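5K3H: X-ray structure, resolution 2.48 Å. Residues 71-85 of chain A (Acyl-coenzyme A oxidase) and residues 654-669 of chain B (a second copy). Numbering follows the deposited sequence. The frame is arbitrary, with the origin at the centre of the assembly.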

# COMPACT_ATOMS: atom_id res chain seq x y z
N LYS A 71 -7.21 -1.26 -22.63
CA LYS A 71 -5.76 -1.36 -22.40
C LYS A 71 -5.16 -2.53 -23.17
O LYS A 71 -4.10 -2.39 -23.78
CB LYS A 71 -5.44 -1.53 -20.91
CG LYS A 71 -5.70 -0.33 -20.04
CD LYS A 71 -5.48 -0.67 -18.57
CE LYS A 71 -6.10 0.39 -17.68
NZ LYS A 71 -5.07 1.18 -16.95
N ILE A 72 -5.84 -3.68 -23.16
CA ILE A 72 -5.33 -4.87 -23.82
C ILE A 72 -5.31 -4.68 -25.33
O ILE A 72 -4.35 -5.07 -26.01
CB ILE A 72 -6.19 -6.09 -23.42
CG1 ILE A 72 -6.08 -6.35 -21.92
CG2 ILE A 72 -5.79 -7.32 -24.25
CD1 ILE A 72 -6.95 -7.47 -21.43
N MET A 73 -6.38 -4.10 -25.89
CA MET A 73 -6.39 -3.75 -27.31
C MET A 73 -5.21 -2.84 -27.65
O MET A 73 -4.40 -3.16 -28.53
CB MET A 73 -7.72 -3.07 -27.66
CG MET A 73 -8.89 -4.03 -28.07
SD MET A 73 -8.64 -5.07 -29.54
CE MET A 73 -8.93 -3.88 -30.83
N GLU A 74 -5.07 -1.73 -26.92
CA GLU A 74 -4.01 -0.76 -27.20
C GLU A 74 -2.64 -1.40 -27.10
O GLU A 74 -1.78 -1.21 -27.97
CB GLU A 74 -4.15 0.42 -26.23
CG GLU A 74 -2.99 1.41 -26.11
CD GLU A 74 -2.91 2.39 -27.27
OE1 GLU A 74 -3.74 2.29 -28.20
OE2 GLU A 74 -2.04 3.30 -27.21
N SER A 75 -2.42 -2.21 -26.06
CA SER A 75 -1.12 -2.87 -25.93
C SER A 75 -0.86 -3.81 -27.09
O SER A 75 0.26 -3.91 -27.59
CB SER A 75 -1.06 -3.61 -24.59
OG SER A 75 0.22 -4.20 -24.39
N ALA A 76 -1.91 -4.52 -27.54
CA ALA A 76 -1.77 -5.44 -28.67
C ALA A 76 -1.45 -4.68 -29.96
O ALA A 76 -0.65 -5.16 -30.78
CB ALA A 76 -3.05 -6.26 -28.82
N ARG A 77 -2.09 -3.53 -30.18
CA ARG A 77 -1.73 -2.62 -31.27
C ARG A 77 -0.25 -2.24 -31.24
O ARG A 77 0.46 -2.40 -32.24
CB ARG A 77 -2.60 -1.36 -31.20
CG ARG A 77 -2.45 -0.48 -32.41
CD ARG A 77 -3.17 0.85 -32.25
NE ARG A 77 -2.60 1.64 -31.17
CZ ARG A 77 -1.41 2.23 -31.20
NH1 ARG A 77 -0.63 2.10 -32.26
NH2 ARG A 77 -0.98 2.94 -30.16
N LYS A 78 0.22 -1.67 -30.13
CA LYS A 78 1.63 -1.30 -30.04
C LYS A 78 2.55 -2.51 -30.22
O LYS A 78 3.67 -2.37 -30.73
CB LYS A 78 1.93 -0.60 -28.71
CG LYS A 78 1.24 0.74 -28.56
CD LYS A 78 1.80 1.57 -27.42
CE LYS A 78 1.19 1.16 -26.10
NZ LYS A 78 1.48 2.18 -25.06
N LEU A 79 2.10 -3.69 -29.78
CA LEU A 79 2.93 -4.90 -29.88
C LEU A 79 3.17 -5.31 -31.33
O LEU A 79 4.28 -5.72 -31.69
CB LEU A 79 2.28 -6.02 -29.08
CG LEU A 79 3.19 -7.19 -28.74
CD1 LEU A 79 4.48 -6.68 -28.09
CD2 LEU A 79 2.44 -8.04 -27.76
N THR A 80 2.14 -5.25 -32.18
CA THR A 80 2.36 -5.59 -33.58
C THR A 80 3.31 -4.59 -34.24
O THR A 80 4.20 -4.98 -35.00
CB THR A 80 1.04 -5.63 -34.35
OG1 THR A 80 0.45 -4.32 -34.38
CG2 THR A 80 0.08 -6.60 -33.71
N VAL A 81 3.14 -3.30 -33.94
CA VAL A 81 4.04 -2.29 -34.50
C VAL A 81 5.47 -2.51 -34.03
O VAL A 81 6.42 -2.31 -34.79
CB VAL A 81 3.53 -0.87 -34.15
CG1 VAL A 81 4.45 0.19 -34.74
CG2 VAL A 81 2.10 -0.69 -34.65
N LEU A 82 5.64 -2.90 -32.76
CA LEU A 82 6.98 -3.18 -32.23
C LEU A 82 7.68 -4.29 -33.00
O LEU A 82 8.88 -4.21 -33.27
CB LEU A 82 6.91 -3.52 -30.74
CG LEU A 82 6.91 -2.34 -29.77
CD1 LEU A 82 6.93 -2.84 -28.35
CD2 LEU A 82 8.07 -1.38 -30.02
N THR A 83 6.97 -5.39 -33.28
CA THR A 83 7.61 -6.51 -33.97
C THR A 83 8.11 -6.10 -35.34
O THR A 83 9.11 -6.64 -35.82
CB THR A 83 6.63 -7.69 -34.10
OG1 THR A 83 5.47 -7.28 -34.85
CG2 THR A 83 6.18 -8.19 -32.76
N GLN A 84 7.46 -5.11 -35.97
CA GLN A 84 7.84 -4.66 -37.30
C GLN A 84 9.05 -3.73 -37.28
O GLN A 84 10.04 -3.96 -37.99
CB GLN A 84 6.65 -3.92 -37.94
CG GLN A 84 5.41 -4.75 -38.24
CD GLN A 84 4.15 -3.88 -38.30
OE1 GLN A 84 4.22 -2.69 -38.62
NE2 GLN A 84 3.00 -4.47 -37.99
N ARG A 85 9.00 -2.68 -36.45
CA ARG A 85 9.97 -1.59 -36.51
C ARG A 85 11.06 -1.70 -35.46
O ARG A 85 11.90 -0.80 -35.39
CB ARG A 85 9.25 -0.25 -36.33
CG ARG A 85 7.89 -0.18 -37.01
CD ARG A 85 7.93 0.50 -38.35
NE ARG A 85 8.52 1.84 -38.26
CZ ARG A 85 7.81 2.94 -38.08
NH1 ARG A 85 8.41 4.13 -38.03
NH2 ARG A 85 6.49 2.86 -37.93
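Chain B, residues 654-669: VLPSVDTYLKPMMEKA

Two segments can pack closely without a single hydrogen bond between them when side-chain rotamers do the fitting, as in these two copies of an acyl-coenzyme A oxidase. The chain A stretch is helical throughout, part of a helix that begins earlier. The chain B stretch runs in the same general direction as a short helix beginning at B:Pro656, crossing it at -28°, and a second beginning at B:Lys663, inclined by 20°. Between them B:Tyr661 is extended (phi/psi -116/-175) and B:Leu662 takes a positive phi of 72°.

At this break B:Tyr661, chi1 m and chi2 -71°, lays its ring over the chain A backbone: A:Arg77 CA lies 3.6 Å from the ring centroid, 5° off the normal, a CH-pi contact. The t,t,p rotamer of A:Arg77 leads its end away, where NE donates to A:Glu74 OE1 (3.2 Å) in a salt bridge within the helix, while its CG stays 3.4 Å from B:Tyr661 OH. The small A:Ala76 lets its CB approach both B:Ser657 CB (3.7 Å) and B:Leu662 CD1 (3.8 Å).

A:Thr80, in rotamer p, donates a hydrogen bond from OG1 to A:Arg77 O (2.9 Å), leaving CG2 against B:Tyr661 CB (3.5 Å) and B:Met665 CB (3.9 Å). A:Met73, m,m,m, brings SD to 3.5 Å from B:Ser657 N. Farther along, B:Lys668 extends all-t, placing NZ 3.7 Å from A:Gln84 CG.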

# COMPACT_ATOMS: atom_id res chain seq x y z
N VAL B 654 -11.83 -16.08 -27.80
CA VAL B 654 -10.85 -15.33 -28.58
C VAL B 654 -11.07 -13.85 -28.32
O VAL B 654 -12.12 -13.30 -28.69
CB VAL B 654 -10.95 -15.65 -30.08
CG1 VAL B 654 -9.59 -15.58 -30.72
CG2 VAL B 654 -11.54 -17.05 -30.28
N LEU B 655 -10.08 -13.19 -27.72
CA LEU B 655 -10.21 -11.77 -27.45
C LEU B 655 -10.12 -11.01 -28.76
O LEU B 655 -9.42 -11.44 -29.69
CB LEU B 655 -9.11 -11.28 -26.50
CG LEU B 655 -8.99 -11.75 -25.04
CD1 LEU B 655 -7.89 -10.97 -24.34
CD2 LEU B 655 -10.30 -11.58 -24.29
N PRO B 656 -10.83 -9.88 -28.88
CA PRO B 656 -10.63 -9.02 -30.06
C PRO B 656 -9.17 -8.70 -30.31
O PRO B 656 -8.74 -8.69 -31.48
CB PRO B 656 -11.43 -7.76 -29.71
CG PRO B 656 -12.53 -8.27 -28.84
CD PRO B 656 -11.92 -9.39 -28.02
N SER B 657 -8.38 -8.52 -29.25
CA SER B 657 -6.96 -8.22 -29.43
C SER B 657 -6.28 -9.33 -30.20
O SER B 657 -5.25 -9.08 -30.84
CB SER B 657 -6.26 -8.03 -28.08
OG SER B 657 -6.24 -9.22 -27.31
N VAL B 658 -6.81 -10.55 -30.13
CA VAL B 658 -6.24 -11.68 -30.86
C VAL B 658 -6.73 -11.70 -32.31
O VAL B 658 -5.95 -12.01 -33.22
CB VAL B 658 -6.55 -13.00 -30.13
CG1 VAL B 658 -6.01 -14.17 -30.91
CG2 VAL B 658 -5.93 -12.98 -28.72
N ASP B 659 -8.01 -11.39 -32.55
CA ASP B 659 -8.50 -11.36 -33.93
C ASP B 659 -7.90 -10.19 -34.71
O ASP B 659 -7.45 -10.36 -35.85
CB ASP B 659 -10.03 -11.31 -33.96
CG ASP B 659 -10.65 -12.70 -33.85
OD1 ASP B 659 -10.02 -13.67 -34.34
OD2 ASP B 659 -11.77 -12.82 -33.30
N THR B 660 -7.89 -9.00 -34.12
CA THR B 660 -7.43 -7.82 -34.84
C THR B 660 -5.92 -7.79 -34.96
O THR B 660 -5.38 -7.61 -36.06
CB THR B 660 -7.91 -6.57 -34.11
OG1 THR B 660 -9.33 -6.66 -33.91
CG2 THR B 660 -7.55 -5.32 -34.89
N TYR B 661 -5.22 -7.98 -33.85
CA TYR B 661 -3.77 -7.98 -33.79
C TYR B 661 -3.34 -9.37 -33.36
O TYR B 661 -4.15 -10.29 -33.26
CB TYR B 661 -3.27 -6.92 -32.82
CG TYR B 661 -3.88 -5.53 -32.98
CD1 TYR B 661 -3.56 -4.73 -34.06
CD2 TYR B 661 -4.74 -5.01 -32.02
CE1 TYR B 661 -4.09 -3.46 -34.20
CE2 TYR B 661 -5.27 -3.75 -32.14
CZ TYR B 661 -4.94 -2.97 -33.23
OH TYR B 661 -5.47 -1.69 -33.37
N LEU B 662 -2.04 -9.56 -33.15
CA LEU B 662 -1.60 -10.79 -32.49
C LEU B 662 -1.71 -12.01 -33.39
O LEU B 662 -0.69 -12.62 -33.71
CB LEU B 662 -2.36 -11.02 -31.17
CG LEU B 662 -1.65 -10.64 -29.86
CD1 LEU B 662 -0.98 -9.27 -29.96
CD2 LEU B 662 -2.64 -10.68 -28.69
N LYS B 663 -2.92 -12.43 -33.77
CA LYS B 663 -2.99 -13.54 -34.71
C LYS B 663 -2.59 -13.10 -36.11
O LYS B 663 -1.76 -13.78 -36.74
CB LYS B 663 -4.34 -14.25 -34.63
CG LYS B 663 -4.37 -15.57 -35.41
CD LYS B 663 -5.72 -16.27 -35.22
CE LYS B 663 -6.83 -15.63 -36.04
NZ LYS B 663 -8.11 -16.40 -35.90
N PRO B 664 -3.10 -11.99 -36.66
CA PRO B 664 -2.47 -11.46 -37.88
C PRO B 664 -0.96 -11.34 -37.75
O PRO B 664 -0.23 -11.71 -38.68
CB PRO B 664 -3.15 -10.08 -38.05
CG PRO B 664 -4.53 -10.28 -37.46
CD PRO B 664 -4.32 -11.23 -36.30
N MET B 665 -0.48 -10.88 -36.59
CA MET B 665 0.95 -10.76 -36.38
C MET B 665 1.65 -12.11 -36.50
O MET B 665 2.73 -12.21 -37.09
CB MET B 665 1.22 -10.15 -35.00
CG MET B 665 2.68 -10.11 -34.60
SD MET B 665 2.80 -9.92 -32.81
CE MET B 665 2.21 -11.53 -32.27
N MET B 666 1.07 -13.16 -35.92
CA MET B 666 1.71 -14.47 -35.97
C MET B 666 1.68 -15.04 -37.38
O MET B 666 2.69 -15.53 -37.89
CB MET B 666 1.05 -15.42 -34.97
CG MET B 666 1.40 -15.17 -33.51
SD MET B 666 0.71 -16.45 -32.42
CE MET B 666 -1.04 -16.00 -32.44
N GLU B 667 0.51 -14.97 -38.03
CA GLU B 667 0.36 -15.49 -39.39
C GLU B 667 1.39 -14.87 -40.33
O GLU B 667 2.03 -15.59 -41.12
CB GLU B 667 -1.08 -15.24 -39.87
CG GLU B 667 -2.07 -16.36 -39.45
CD GLU B 667 -3.52 -15.87 -39.27
OE1 GLU B 667 -4.34 -16.66 -38.71
OE2 GLU B 667 -3.86 -14.73 -39.68
N LYS B 668 1.59 -13.56 -40.23
CA LYS B 668 2.55 -12.86 -41.09
C LYS B 668 3.96 -13.43 -40.94
O LYS B 668 4.75 -13.40 -41.89
CB LYS B 668 2.51 -11.37 -40.72
CG LYS B 668 3.32 -10.42 -41.58
CD LYS B 668 3.20 -9.01 -40.98
CE LYS B 668 4.05 -7.97 -41.71
NZ LYS B 668 3.95 -6.63 -41.04
N ALA B 669 4.29 -13.99 -39.78
CA ALA B 669 5.63 -14.49 -39.54
C ALA B 669 5.70 -15.94 -39.98
O ALA B 669 4.68 -16.51 -40.38
CB ALA B 669 6.01 -14.35 -38.07